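Local coordinates for response regulator receiver protein (Pseudoalteromonas atlantica T6c, PDB 3KTO) that probably acts as a CheY-like receiver domain in bacterial two-component signalling, concerned with the regulation of transcription, at residues A[10-15]-A[58-63]; A[41-46]-A[72-77]; A[54-59]-A[81-86]; A[66-71]-A[96-101]; A[85-90]-A[104-109]. One frame throughout, in Å; residues are numbered along the deposited sequence.

Contact 1: residues A[10-15]-A[58-63]; sequences YLVDHQ and AHLEDK
This contact lies at the carboxyl-terminal end of the strands of the CheY-like receiver sheet, where the loop leaving strand 8-12 meets the turn that follows strand 51-57. His14 has the largest share. Its CG sits in the crowded position between backbone N and carbonyl carbon (chi1 63°), which turns the imidazole onto the peptide chain of Leu60 and Glu61. Glu61 N lies over one ring face, 3.1 Å from His14 ND1, while CG of Gln15 comes over the opposite face, so the ring is sandwiched. Histidine suits this half-exposed place because it can lie flat on a polar backbone; many receivers have a second acid after the aspartate instead. Leu60 is the apolar partner. Its CD1 meets Val12 CG1 at 3.8 Å, the two side chains crossing at about a right angle, and its CD2 lies 3.7 Å from Asp13 CA. It thus packs against the end of strand 8-12. Glu61, backbone left-handed, points its CB away from segment 10-15, and its CG alone comes near His14 CB. Asp13 points the other way and salt-bridges Lys109 through OD2, as expected of the acidic pocket of a receiver. Its second oxygen fixes the loop in an Asx turn: Gln15 N donates to Asp13 OD1 at 2.7 Å, from above the carboxylate plane.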
# COMPACT_ATOMS: atom_id res chain seq x y z
N TYR A 10 -13.21 2.76 -18.69
CA TYR A 10 -11.78 2.92 -18.56
C TYR A 10 -11.35 2.96 -17.10
O TYR A 10 -11.91 3.72 -16.30
CB TYR A 10 -11.33 4.22 -19.23
CG TYR A 10 -11.60 4.29 -20.72
CD1 TYR A 10 -11.09 3.32 -21.58
CD2 TYR A 10 -12.34 5.34 -21.27
CE1 TYR A 10 -11.32 3.38 -22.96
CE2 TYR A 10 -12.57 5.41 -22.64
CZ TYR A 10 -12.06 4.43 -23.48
OH TYR A 10 -12.28 4.50 -24.84
N LEU A 11 -10.36 2.15 -16.76
CA LEU A 11 -9.82 2.11 -15.41
C LEU A 11 -8.39 2.67 -15.45
O LEU A 11 -7.54 2.17 -16.18
CB LEU A 11 -9.80 0.68 -14.86
CG LEU A 11 -9.06 0.46 -13.53
CD1 LEU A 11 -9.61 1.37 -12.44
CD2 LEU A 11 -9.17 -0.99 -13.11
N VAL A 12 -8.14 3.72 -14.69
CA VAL A 12 -6.81 4.32 -14.62
C VAL A 12 -6.34 4.13 -13.18
O VAL A 12 -6.88 4.73 -12.25
CB VAL A 12 -6.85 5.82 -14.99
CG1 VAL A 12 -5.45 6.35 -15.18
CG2 VAL A 12 -7.66 6.02 -16.26
N ASP A 13 -5.34 3.29 -13.00
CA ASP A 13 -4.81 2.96 -11.68
C ASP A 13 -3.40 2.44 -11.90
O ASP A 13 -3.20 1.53 -12.70
CB ASP A 13 -5.70 1.88 -11.05
CG ASP A 13 -5.34 1.57 -9.61
OD1 ASP A 13 -4.14 1.62 -9.27
OD2 ASP A 13 -6.25 1.25 -8.83
N HIS A 14 -2.43 3.00 -11.19
CA HIS A 14 -1.03 2.58 -11.33
C HIS A 14 -0.70 1.26 -10.61
O HIS A 14 0.40 0.73 -10.75
CB HIS A 14 -0.11 3.67 -10.79
CG HIS A 14 -0.29 3.94 -9.33
ND1 HIS A 14 -1.43 4.52 -8.83
CD2 HIS A 14 0.49 3.64 -8.27
CE1 HIS A 14 -1.34 4.58 -7.51
NE2 HIS A 14 -0.19 4.05 -7.14
N GLN A 15 -1.65 0.75 -9.83
CA GLN A 15 -1.42 -0.50 -9.12
C GLN A 15 -1.80 -1.71 -9.97
O GLN A 15 -2.98 -1.92 -10.27
CB GLN A 15 -2.22 -0.51 -7.81
CG GLN A 15 -1.64 0.37 -6.72
CD GLN A 15 -0.26 -0.10 -6.26
OE1 GLN A 15 -0.05 -1.29 -6.04
NE2 GLN A 15 0.67 0.83 -6.11
N ALA A 58 -7.44 8.03 -7.18
CA ALA A 58 -7.22 9.44 -6.86
C ALA A 58 -5.77 9.88 -6.83
O ALA A 58 -5.46 11.02 -7.21
CB ALA A 58 -7.88 9.78 -5.49
N HIS A 59 -4.88 9.00 -6.39
CA HIS A 59 -3.47 9.36 -6.26
C HIS A 59 -2.54 8.55 -7.17
O HIS A 59 -1.69 7.80 -6.69
CB HIS A 59 -3.05 9.18 -4.81
CG HIS A 59 -4.01 9.78 -3.83
ND1 HIS A 59 -4.43 11.09 -3.91
CD2 HIS A 59 -4.63 9.25 -2.75
CE1 HIS A 59 -5.27 11.34 -2.92
NE2 HIS A 59 -5.41 10.24 -2.20
N LEU A 60 -2.73 8.71 -8.47
CA LEU A 60 -1.93 7.99 -9.46
C LEU A 60 -0.43 8.19 -9.22
O LEU A 60 0.04 9.31 -9.02
CB LEU A 60 -2.31 8.45 -10.87
CG LEU A 60 -3.72 8.03 -11.29
CD1 LEU A 60 -4.15 8.81 -12.52
CD2 LEU A 60 -3.76 6.53 -11.55
N GLU A 61 0.29 7.08 -9.21
CA GLU A 61 1.73 7.06 -8.99
C GLU A 61 2.17 7.76 -7.70
O GLU A 61 3.28 8.26 -7.59
CB GLU A 61 2.46 7.66 -10.20
CG GLU A 61 2.11 6.94 -11.49
CD GLU A 61 3.11 7.16 -12.61
OE1 GLU A 61 3.43 8.33 -12.91
OE2 GLU A 61 3.57 6.16 -13.19
N ASP A 62 1.28 7.77 -6.71
CA ASP A 62 1.58 8.39 -5.42
C ASP A 62 1.65 9.92 -5.47
O ASP A 62 2.17 10.55 -4.54
CB ASP A 62 2.87 7.80 -4.86
CG ASP A 62 2.69 7.24 -3.46
OD1 ASP A 62 1.54 6.89 -3.09
OD2 ASP A 62 3.69 7.13 -2.72
N LYS A 63 1.14 10.50 -6.55
CA LYS A 63 1.07 11.95 -6.72
C LYS A 63 -0.32 12.33 -6.21
O LYS A 63 -1.32 12.07 -6.86
CB LYS A 63 1.20 12.34 -8.19
CG LYS A 63 2.63 12.35 -8.71
CD LYS A 63 3.24 10.97 -8.76
CE LYS A 63 4.72 11.04 -9.16
NZ LYS A 63 4.93 11.92 -10.34

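Contact 2: residues A[41-46]-A[72-77]; sequences SFMRQQ and ETLVKR
A largely apolar contact, mostly tip to tip, joins the end of the short helix 39-42 to the last turn of helix 66-76, at a half-buried margin of the domain. Phe42 CG is anti to the backbone N (chi1 175°), and the Phe42 ring brings CE2 to 3.9 Å from Leu74 CD1. The selenomethionine Met43 bends at chi2 and chi3 to find its partners. Its SE comes within 4.1 Å of Leu74 CD2, and its methyl CE is 3.6 Å from Thr73 CG2. The same CE lies over a face of the Arg77 guanidinium, 3.6 Å from NH1. A flexible methionine-type chain can bend to reach Leu74, Thr73 and Arg77 at once, and Thr73 offers it the methyl while its OG1 bonds to Glu69 O one turn back. The extended Arg77 chain reaches toward Met43 and offers it a guanidinium face, although the residue as a whole is exposed. Towards the sheet, Phe42 packs edge-to-face with Tyr10 and Phe36, and Met54 of strand 51-57 touches both Phe42 and Leu74.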
# COMPACT_ATOMS: atom_id res chain seq x y z
N SER A 41 -0.57 7.65 -19.95
CA SER A 41 -0.98 6.58 -20.84
C SER A 41 -2.43 6.72 -21.29
O SER A 41 -2.75 6.53 -22.46
CB SER A 41 -0.80 5.23 -20.15
OG SER A 41 -1.21 4.18 -21.01
N PHE A 42 -3.32 7.07 -20.35
CA PHE A 42 -4.72 7.24 -20.70
C PHE A 42 -4.94 8.41 -21.64
O PHE A 42 -5.81 8.36 -22.50
CB PHE A 42 -5.59 7.47 -19.46
CG PHE A 42 -7.01 7.77 -19.79
CD1 PHE A 42 -7.87 6.77 -20.25
CD2 PHE A 42 -7.49 9.08 -19.73
CE1 PHE A 42 -9.17 7.05 -20.64
CE2 PHE A 42 -8.79 9.38 -20.11
CZ PHE A 42 -9.64 8.36 -20.57
N MSE A 43 -4.16 9.48 -21.46
CA MSE A 43 -4.30 10.66 -22.29
C MSE A 43 -3.90 10.44 -23.75
O MSE A 43 -4.13 11.30 -24.59
CB MSE A 43 -3.51 11.83 -21.71
CG MSE A 43 -4.11 12.39 -20.44
SE MSE A 43 -5.93 12.97 -20.70
CE MSE A 43 -5.68 14.83 -20.17
N ARG A 44 -3.31 9.28 -24.04
CA ARG A 44 -2.91 8.95 -25.40
C ARG A 44 -4.02 8.13 -26.04
O ARG A 44 -3.97 7.81 -27.23
CB ARG A 44 -1.63 8.12 -25.40
CG ARG A 44 -0.36 8.88 -25.10
CD ARG A 44 0.81 7.92 -25.01
NE ARG A 44 2.10 8.60 -25.02
CZ ARG A 44 2.46 9.56 -24.17
NH1 ARG A 44 1.62 9.96 -23.23
NH2 ARG A 44 3.67 10.11 -24.26
N GLN A 45 -5.01 7.79 -25.24
CA GLN A 45 -6.13 6.97 -25.68
C GLN A 45 -7.24 7.77 -26.34
O GLN A 45 -7.70 8.77 -25.81
CB GLN A 45 -6.71 6.21 -24.48
CG GLN A 45 -7.93 5.37 -24.78
CD GLN A 45 -7.63 4.24 -25.75
OE1 GLN A 45 -6.68 3.49 -25.56
NE2 GLN A 45 -8.44 4.12 -26.79
N GLN A 46 -7.66 7.31 -27.51
CA GLN A 46 -8.74 7.97 -28.23
C GLN A 46 -10.02 7.55 -27.52
O GLN A 46 -10.45 6.40 -27.64
CB GLN A 46 -8.76 7.51 -29.69
CG GLN A 46 -8.74 8.64 -30.73
CD GLN A 46 -10.01 9.48 -30.73
OE1 GLN A 46 -10.17 10.39 -31.55
NE2 GLN A 46 -10.92 9.19 -29.80
N GLU A 72 -10.76 16.41 -13.51
CA GLU A 72 -11.02 17.84 -13.71
C GLU A 72 -10.65 18.27 -15.13
O GLU A 72 -11.38 19.02 -15.77
CB GLU A 72 -10.24 18.66 -12.68
CG GLU A 72 -10.62 18.33 -11.24
CD GLU A 72 -9.75 19.04 -10.20
OE1 GLU A 72 -8.62 19.43 -10.53
OE2 GLU A 72 -10.21 19.17 -9.05
N THR A 73 -9.52 17.78 -15.63
CA THR A 73 -9.07 18.12 -16.97
C THR A 73 -10.06 17.64 -18.03
O THR A 73 -10.42 18.40 -18.93
CB THR A 73 -7.70 17.49 -17.27
OG1 THR A 73 -6.71 18.12 -16.44
CG2 THR A 73 -7.34 17.68 -18.75
N LEU A 74 -10.48 16.39 -17.92
CA LEU A 74 -11.43 15.81 -18.86
C LEU A 74 -12.76 16.56 -18.84
O LEU A 74 -13.37 16.78 -19.88
CB LEU A 74 -11.66 14.34 -18.55
CG LEU A 74 -10.47 13.40 -18.69
CD1 LEU A 74 -10.87 12.03 -18.18
CD2 LEU A 74 -10.01 13.33 -20.14
N VAL A 75 -13.20 16.93 -17.64
CA VAL A 75 -14.46 17.65 -17.50
C VAL A 75 -14.32 19.03 -18.14
O VAL A 75 -15.25 19.56 -18.74
CB VAL A 75 -14.86 17.81 -16.02
CG1 VAL A 75 -16.05 18.77 -15.90
CG2 VAL A 75 -15.22 16.45 -15.43
N LYS A 76 -13.13 19.61 -18.01
CA LYS A 76 -12.87 20.91 -18.58
C LYS A 76 -12.90 20.81 -20.11
O LYS A 76 -13.31 21.75 -20.79
CB LYS A 76 -11.50 21.40 -18.13
CG LYS A 76 -11.30 22.89 -18.28
CD LYS A 76 -9.92 23.31 -17.83
CE LYS A 76 -9.82 24.82 -17.75
NZ LYS A 76 -10.21 25.47 -19.03
N ARG A 77 -12.49 19.66 -20.65
CA ARG A 77 -12.47 19.44 -22.09
C ARG A 77 -13.79 18.91 -22.65
O ARG A 77 -13.84 18.38 -23.76
CB ARG A 77 -11.35 18.47 -22.47
CG ARG A 77 -9.97 19.00 -22.18
CD ARG A 77 -8.91 18.02 -22.61
NE ARG A 77 -7.58 18.49 -22.25
CZ ARG A 77 -6.46 17.81 -22.50
NH1 ARG A 77 -6.52 16.64 -23.11
NH2 ARG A 77 -5.29 18.31 -22.12

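Contact 3: residues A[54-59]-A[81-86]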
# COMPACT_ATOMS: atom_id res chain seq x y z
N MSE A 54 -15.91 5.67 -16.19
CA MSE A 54 -14.50 5.59 -15.81
C MSE A 54 -14.32 5.32 -14.31
O MSE A 54 -15.19 5.62 -13.50
CB MSE A 54 -13.77 6.90 -16.16
CG MSE A 54 -13.54 7.13 -17.66
SE MSE A 54 -12.34 8.62 -18.05
CE MSE A 54 -10.83 8.00 -17.10
N ILE A 55 -13.19 4.72 -13.98
CA ILE A 55 -12.82 4.42 -12.60
C ILE A 55 -11.39 4.94 -12.52
O ILE A 55 -10.54 4.56 -13.34
CB ILE A 55 -12.84 2.93 -12.30
CG1 ILE A 55 -14.26 2.39 -12.52
CG2 ILE A 55 -12.37 2.68 -10.86
CD1 ILE A 55 -14.43 0.91 -12.17
N ILE A 56 -11.14 5.83 -11.57
CA ILE A 56 -9.82 6.43 -11.45
C ILE A 56 -9.31 6.45 -10.02
O ILE A 56 -10.04 6.81 -9.09
CB ILE A 56 -9.86 7.89 -11.98
CG1 ILE A 56 -10.45 7.93 -13.40
CG2 ILE A 56 -8.48 8.50 -11.98
CD1 ILE A 56 -10.59 9.36 -13.96
N GLU A 57 -8.05 6.05 -9.86
CA GLU A 57 -7.37 6.05 -8.57
C GLU A 57 -7.05 7.52 -8.34
O GLU A 57 -6.48 8.18 -9.21
CB GLU A 57 -6.09 5.20 -8.65
CG GLU A 57 -4.97 5.57 -7.66
CD GLU A 57 -5.35 5.42 -6.20
OE1 GLU A 57 -5.74 4.31 -5.78
OE2 GLU A 57 -5.26 6.43 -5.47
N ALA A 58 -7.44 8.03 -7.18
CA ALA A 58 -7.22 9.44 -6.86
C ALA A 58 -5.77 9.88 -6.83
O ALA A 58 -5.46 11.02 -7.21
CB ALA A 58 -7.88 9.78 -5.49
N HIS A 59 -4.88 9.00 -6.39
CA HIS A 59 -3.47 9.36 -6.26
C HIS A 59 -2.54 8.55 -7.17
O HIS A 59 -1.69 7.80 -6.69
CB HIS A 59 -3.05 9.18 -4.81
CG HIS A 59 -4.01 9.78 -3.83
ND1 HIS A 59 -4.43 11.09 -3.91
CD2 HIS A 59 -4.63 9.25 -2.75
CE1 HIS A 59 -5.27 11.34 -2.92
NE2 HIS A 59 -5.41 10.24 -2.20
N LEU A 81 -18.22 11.63 -18.50
CA LEU A 81 -18.51 10.22 -18.28
C LEU A 81 -18.61 9.98 -16.78
O LEU A 81 -17.79 10.47 -16.02
CB LEU A 81 -17.37 9.35 -18.83
CG LEU A 81 -17.06 9.44 -20.33
CD1 LEU A 81 -15.77 8.70 -20.63
CD2 LEU A 81 -18.22 8.85 -21.13
N PRO A 82 -19.64 9.24 -16.34
CA PRO A 82 -19.81 8.96 -14.92
C PRO A 82 -18.50 8.38 -14.43
O PRO A 82 -18.02 7.38 -14.98
CB PRO A 82 -20.93 7.93 -14.89
CG PRO A 82 -21.74 8.28 -16.10
CD PRO A 82 -20.68 8.55 -17.14
N THR A 83 -17.91 8.99 -13.41
CA THR A 83 -16.63 8.52 -12.90
C THR A 83 -16.64 8.13 -11.43
O THR A 83 -17.13 8.88 -10.58
CB THR A 83 -15.55 9.59 -13.12
OG1 THR A 83 -15.44 9.88 -14.52
CG2 THR A 83 -14.21 9.12 -12.57
N ILE A 84 -16.10 6.95 -11.15
CA ILE A 84 -15.99 6.43 -9.80
C ILE A 84 -14.53 6.68 -9.39
O ILE A 84 -13.61 6.16 -10.02
CB ILE A 84 -16.24 4.90 -9.75
CG1 ILE A 84 -17.65 4.58 -10.26
CG2 ILE A 84 -16.06 4.39 -8.34
CD1 ILE A 84 -17.91 3.07 -10.36
N VAL A 85 -14.31 7.48 -8.35
CA VAL A 85 -12.95 7.73 -7.89
C VAL A 85 -12.66 6.82 -6.69
O VAL A 85 -13.49 6.67 -5.80
CB VAL A 85 -12.78 9.21 -7.51
CG1 VAL A 85 -11.42 9.43 -6.88
CG2 VAL A 85 -12.93 10.09 -8.76
N MSE A 86 -11.48 6.18 -6.70
CA MSE A 86 -11.09 5.27 -5.63
C MSE A 86 -9.74 5.68 -5.06
O MSE A 86 -8.90 6.24 -5.76
CB MSE A 86 -11.01 3.84 -6.16
CG MSE A 86 -12.30 3.34 -6.81
SE MSE A 86 -12.16 1.49 -7.40
CE MSE A 86 -12.53 0.65 -5.69
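Met54, a selenomethionine, runs from the sheet into the helix layer. Its CB stands 3.8 Å from Thr83 OG1 on the neighbouring strand, and CG meets Leu81 CD1 at 4.0 Å, the two chains crossing obliquely. Beyond that the chain leaves segment 81-86: SE packs on Leu74 and, after the bend at chi3, CE reaches Phe42. A long unbranched side chain suits a place where one residue must touch both strand and helix. The backbones run parallel, their directions 21° apart, with five hydrogen bonds. Ile84 N gives to Met54 O at 2.8 Å, almost straight, and Ala58 N to Met86 O at 2.7 Å, nearly along the C=O axis. Strand 51-57, helix 66-76 and strand 83-87 form a beta-alpha-beta crossover, the repeating step of the receiver fold, and strand 51-57 is the middle strand of the five, with 83-87 beside it. Beta-branched residues fit such strands: Ile56 CD1 touches Thr83 CG2 on the face of Met54, while on the other face Ile55 CG2 lies 3.7 Å from Met86 SE, both chains pointing the same way. At the carboxyl end Glu57 probably stands at the position where receivers usually carry the phospho-accepting aspartate. Its OE1 salt-bridges Lys109, and OE2 takes His59 N at 2.8 Å on its anti lone pair, which holds the carboxylate in the pocket.

Contact 4: residues A[66-71]-A[96-101]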
# COMPACT_ATOMS: atom_id res chain seq x y z
N SER A 66 -3.62 13.44 -8.19
CA SER A 66 -3.39 13.47 -9.65
C SER A 66 -4.52 12.81 -10.45
O SER A 66 -4.80 13.23 -11.57
CB SER A 66 -2.03 12.84 -10.00
OG SER A 66 -1.92 11.49 -9.62
N GLY A 67 -5.18 11.82 -9.87
CA GLY A 67 -6.28 11.17 -10.56
C GLY A 67 -7.46 12.13 -10.66
O GLY A 67 -8.14 12.18 -11.69
N ILE A 68 -7.70 12.89 -9.59
CA ILE A 68 -8.80 13.85 -9.57
C ILE A 68 -8.49 14.97 -10.56
O ILE A 68 -9.38 15.47 -11.24
CB ILE A 68 -8.99 14.42 -8.14
CG1 ILE A 68 -9.39 13.28 -7.20
CG2 ILE A 68 -10.07 15.49 -8.14
CD1 ILE A 68 -9.30 13.64 -5.72
N GLU A 69 -7.23 15.35 -10.64
CA GLU A 69 -6.82 16.39 -11.59
C GLU A 69 -7.16 15.89 -13.00
O GLU A 69 -7.66 16.64 -13.85
CB GLU A 69 -5.32 16.65 -11.44
CG GLU A 69 -4.77 17.76 -12.30
CD GLU A 69 -3.29 17.98 -12.06
OE1 GLU A 69 -2.52 17.02 -12.19
OE2 GLU A 69 -2.90 19.12 -11.74
N LEU A 70 -6.90 14.61 -13.26
CA LEU A 70 -7.22 14.03 -14.55
C LEU A 70 -8.72 14.20 -14.81
O LEU A 70 -9.12 14.63 -15.89
CB LEU A 70 -6.87 12.54 -14.58
CG LEU A 70 -7.34 11.75 -15.81
CD1 LEU A 70 -6.78 12.36 -17.09
CD2 LEU A 70 -6.88 10.31 -15.66
N LEU A 71 -9.54 13.88 -13.81
CA LEU A 71 -10.99 14.03 -13.96
C LEU A 71 -11.34 15.49 -14.26
O LEU A 71 -12.13 15.77 -15.16
CB LEU A 71 -11.72 13.59 -12.68
CG LEU A 71 -13.23 13.84 -12.62
CD1 LEU A 71 -13.92 13.28 -13.87
CD2 LEU A 71 -13.80 13.18 -11.36
N VAL A 96 -13.72 15.80 -1.01
CA VAL A 96 -14.50 16.96 -1.41
C VAL A 96 -14.09 17.43 -2.81
O VAL A 96 -14.95 17.76 -3.63
CB VAL A 96 -14.31 18.13 -0.40
CG1 VAL A 96 -14.98 19.40 -0.92
CG2 VAL A 96 -14.92 17.74 0.95
N ARG A 97 -12.80 17.47 -3.08
CA ARG A 97 -12.33 17.88 -4.40
C ARG A 97 -12.89 16.93 -5.47
O ARG A 97 -13.27 17.35 -6.56
CB ARG A 97 -10.81 17.88 -4.44
CG ARG A 97 -10.24 18.26 -5.77
CD ARG A 97 -8.72 18.27 -5.74
NE ARG A 97 -8.18 18.72 -7.02
CZ ARG A 97 -6.89 18.94 -7.25
NH1 ARG A 97 -6.00 18.75 -6.28
NH2 ARG A 97 -6.50 19.35 -8.44
N ALA A 98 -12.94 15.65 -5.13
CA ALA A 98 -13.45 14.63 -6.03
C ALA A 98 -14.92 14.89 -6.36
O ALA A 98 -15.32 14.85 -7.53
CB ALA A 98 -13.30 13.26 -5.40
N MSE A 99 -15.72 15.16 -5.33
CA MSE A 99 -17.13 15.42 -5.55
C MSE A 99 -17.35 16.70 -6.37
O MSE A 99 -18.21 16.74 -7.23
CB MSE A 99 -17.90 15.48 -4.21
CG MSE A 99 -17.86 14.16 -3.40
SE MSE A 99 -18.13 12.51 -4.42
CE MSE A 99 -16.34 12.25 -4.95
N ARG A 100 -16.55 17.73 -6.11
CA ARG A 100 -16.69 18.97 -6.89
C ARG A 100 -16.23 18.74 -8.33
O ARG A 100 -16.59 19.50 -9.23
CB ARG A 100 -15.86 20.09 -6.27
CG ARG A 100 -16.52 20.72 -5.07
CD ARG A 100 -15.62 21.72 -4.38
NE ARG A 100 -16.33 22.45 -3.34
CZ ARG A 100 -15.73 23.00 -2.29
NH1 ARG A 100 -14.42 22.90 -2.15
NH2 ARG A 100 -16.45 23.66 -1.39
N ALA A 101 -15.43 17.71 -8.55
CA ALA A 101 -14.93 17.41 -9.89
C ALA A 101 -15.95 16.56 -10.65
O ALA A 101 -15.65 16.02 -11.72
CB ALA A 101 -13.59 16.69 -9.80
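Helices 66-71 and 96-100 run nearly parallel, their axes 14° apart and 9.7 Å from each other at closest approach, with Ile68 and Ala98 the nearest pair by CA at 5.9 Å. The small alanines allow this approach. Ile68 CD1 lies against Ala98 CB at 4.0 Å, while its other branch, CG2, meets Arg97 CG at 3.6 Å. Arg97 leaves its helix fully extended (chi1 178°), crossing Ile68 obliquely, so its methylenes cover the isoleucine and its guanidinium goes on to salt bridges with Glu72 and Asp65. Arginine suits this rim because it can be greasy along its length and charged at its tip. Glu69 OE2 is 4.9 Å from Arg97 NH2, which may add a weak long-range attraction. One turn on, Leu71 settles over the end of the second helix: CG is 3.4 Å from Ala101 O, and CD2 3.8 Å from Ala101 CB. An alanine at Leu71 would remove CG and both methyls, and would probably loosen the seam at Ala101 together with the packing on strand 83-87. Both helices belong to the layer on one face of the doubly wound receiver sheet. From it Leu71 reaches down to Thr83 and Val85, Ile68 to Ala58, and Ala98 to Phe106 of the edge strand 105-108.

Contact 5: residues A[85-90]-A[104-109]; sequences VMASSS and ADFIEK
Strands 85-87 and 105-108 run parallel at 19°, stitched by four backbone hydrogen bonds from Val85 N to Asp105 O through to Lys109 N. The straightest two involve Val85, whose O receives Ile107 N at 2.8 Å; the last, Lys109 N to Ala87 O at 2.7 Å, arrives from above the carbonyl plane. On the face covered by helix 92-100 stands Phe106. With CG anti to the backbone N (chi1 -174°), its ring reaches back obliquely over the other strand, CD1 3.7 Å from Val85 CG1 and CZ 3.9 Å from Ala87 CB. Ser90 OG comes within 3.3 Å of the same CZ. Strand 83-87, helix 92-100 and strand 105-108 make the last beta-alpha-beta crossover of the receiver fold, and Phe106 probably corresponds to the switch aromatic of CheY, also touching Thr94, Ala98 and Met99 of the helix. An alanine in place of Phe106 would probably leave Val85, Ala87 and Ser90 without their shared cover and weaken the hold on that helix. On the opposite face Met86 and Ile107 lie side by side, Ile107 packing on Val115 and Leu116 of helix 113-127 and Met86 on Phe111. Lys109, probably the conserved lysine of the family, crosses Met86 at about a right angle, its CG 3.7 Å from Met86 CE. Its chain bends at chi3 (-69°), carrying NZ to salt bridges with Asp13 and Glu57.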
# COMPACT_ATOMS: atom_id res chain seq x y z
N VAL A 85 -14.31 7.48 -8.35
CA VAL A 85 -12.95 7.73 -7.89
C VAL A 85 -12.66 6.82 -6.69
O VAL A 85 -13.49 6.67 -5.80
CB VAL A 85 -12.78 9.21 -7.51
CG1 VAL A 85 -11.42 9.43 -6.88
CG2 VAL A 85 -12.93 10.09 -8.76
N MSE A 86 -11.48 6.18 -6.70
CA MSE A 86 -11.09 5.27 -5.63
C MSE A 86 -9.74 5.68 -5.06
O MSE A 86 -8.90 6.24 -5.76
CB MSE A 86 -11.01 3.84 -6.16
CG MSE A 86 -12.30 3.34 -6.81
SE MSE A 86 -12.16 1.49 -7.40
CE MSE A 86 -12.53 0.65 -5.69
N ALA A 87 -9.53 5.40 -3.78
CA ALA A 87 -8.27 5.74 -3.13
C ALA A 87 -8.05 4.83 -1.93
O ALA A 87 -8.99 4.50 -1.21
CB ALA A 87 -8.29 7.22 -2.69
N SER A 88 -6.81 4.40 -1.74
CA SER A 88 -6.48 3.55 -0.62
C SER A 88 -5.97 4.45 0.50
O SER A 88 -5.68 4.00 1.61
CB SER A 88 -5.41 2.53 -1.02
OG SER A 88 -4.33 3.17 -1.68
N SER A 89 -5.88 5.74 0.18
CA SER A 89 -5.43 6.77 1.09
C SER A 89 -6.25 8.02 0.81
O SER A 89 -6.37 8.44 -0.34
CB SER A 89 -3.95 7.07 0.85
OG SER A 89 -3.53 8.18 1.61
N SER A 90 -6.82 8.62 1.85
CA SER A 90 -7.61 9.81 1.59
C SER A 90 -7.98 10.65 2.79
O SER A 90 -8.34 10.13 3.84
CB SER A 90 -8.89 9.41 0.86
OG SER A 90 -9.77 10.52 0.75
N ALA A 104 -19.04 10.50 -9.63
CA ALA A 104 -20.33 9.90 -9.30
C ALA A 104 -20.27 9.29 -7.90
O ALA A 104 -21.28 9.22 -7.20
CB ALA A 104 -20.70 8.83 -10.32
N ASP A 105 -19.09 8.84 -7.49
CA ASP A 105 -18.89 8.26 -6.16
C ASP A 105 -17.40 8.26 -5.84
O ASP A 105 -16.56 8.37 -6.74
CB ASP A 105 -19.46 6.83 -6.10
CG ASP A 105 -19.69 6.34 -4.66
OD1 ASP A 105 -19.72 7.17 -3.73
OD2 ASP A 105 -19.87 5.12 -4.46
N PHE A 106 -17.09 8.18 -4.56
CA PHE A 106 -15.71 8.14 -4.08
C PHE A 106 -15.70 6.90 -3.19
O PHE A 106 -16.47 6.82 -2.23
CB PHE A 106 -15.40 9.40 -3.26
CG PHE A 106 -13.96 9.51 -2.85
CD1 PHE A 106 -13.05 10.20 -3.63
CD2 PHE A 106 -13.51 8.89 -1.69
CE1 PHE A 106 -11.71 10.28 -3.26
CE2 PHE A 106 -12.16 8.96 -1.31
CZ PHE A 106 -11.26 9.66 -2.10
N ILE A 107 -14.85 5.92 -3.51
CA ILE A 107 -14.77 4.67 -2.76
C ILE A 107 -13.39 4.46 -2.14
O ILE A 107 -12.38 4.47 -2.84
CB ILE A 107 -15.05 3.45 -3.68
CG1 ILE A 107 -16.41 3.58 -4.36
CG2 ILE A 107 -15.02 2.17 -2.85
CD1 ILE A 107 -16.71 2.46 -5.33
N GLU A 108 -13.34 4.26 -0.83
CA GLU A 108 -12.07 4.02 -0.17
C GLU A 108 -11.69 2.57 -0.41
O GLU A 108 -12.56 1.70 -0.49
CB GLU A 108 -12.19 4.26 1.33
CG GLU A 108 -12.50 5.69 1.73
CD GLU A 108 -12.94 5.80 3.17
OE1 GLU A 108 -14.13 5.51 3.45
OE2 GLU A 108 -12.10 6.15 4.03
N LYS A 109 -10.39 2.31 -0.55
CA LYS A 109 -9.88 0.95 -0.73
C LYS A 109 -9.06 0.63 0.53
O LYS A 109 -8.41 1.51 1.08
CB LYS A 109 -8.97 0.87 -1.97
CG LYS A 109 -9.69 1.04 -3.30
CD LYS A 109 -8.78 0.70 -4.47
CE LYS A 109 -7.65 1.71 -4.65
NZ LYS A 109 -6.79 1.38 -5.83

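How the contacts relate
Contacts 3 and 4 are buried, contact 3 near the very centre of the chain; contacts 1, 2 and 5 are partly buried, contact 5 using the outermost strand 105-108. Contacts 3 and 5 share strand 83-87: both are parallel strand pairs built on backbone hydrogen bonds, with apolar side chains on their faces, including the aromatic Phe106 in contact 5. Contacts 2 and 4 share helix 66-76 and are side-chain seams, joined by a salt bridge from Glu72 to Arg97. Contact 1 is mixed, His14 on backbone beside an apolar Leu60–Val12 pair, at the carboxyl end of the strands, where its Asp13, Glu57 of contact 3 and Lys109 of contact 5 meet in one charged pocket.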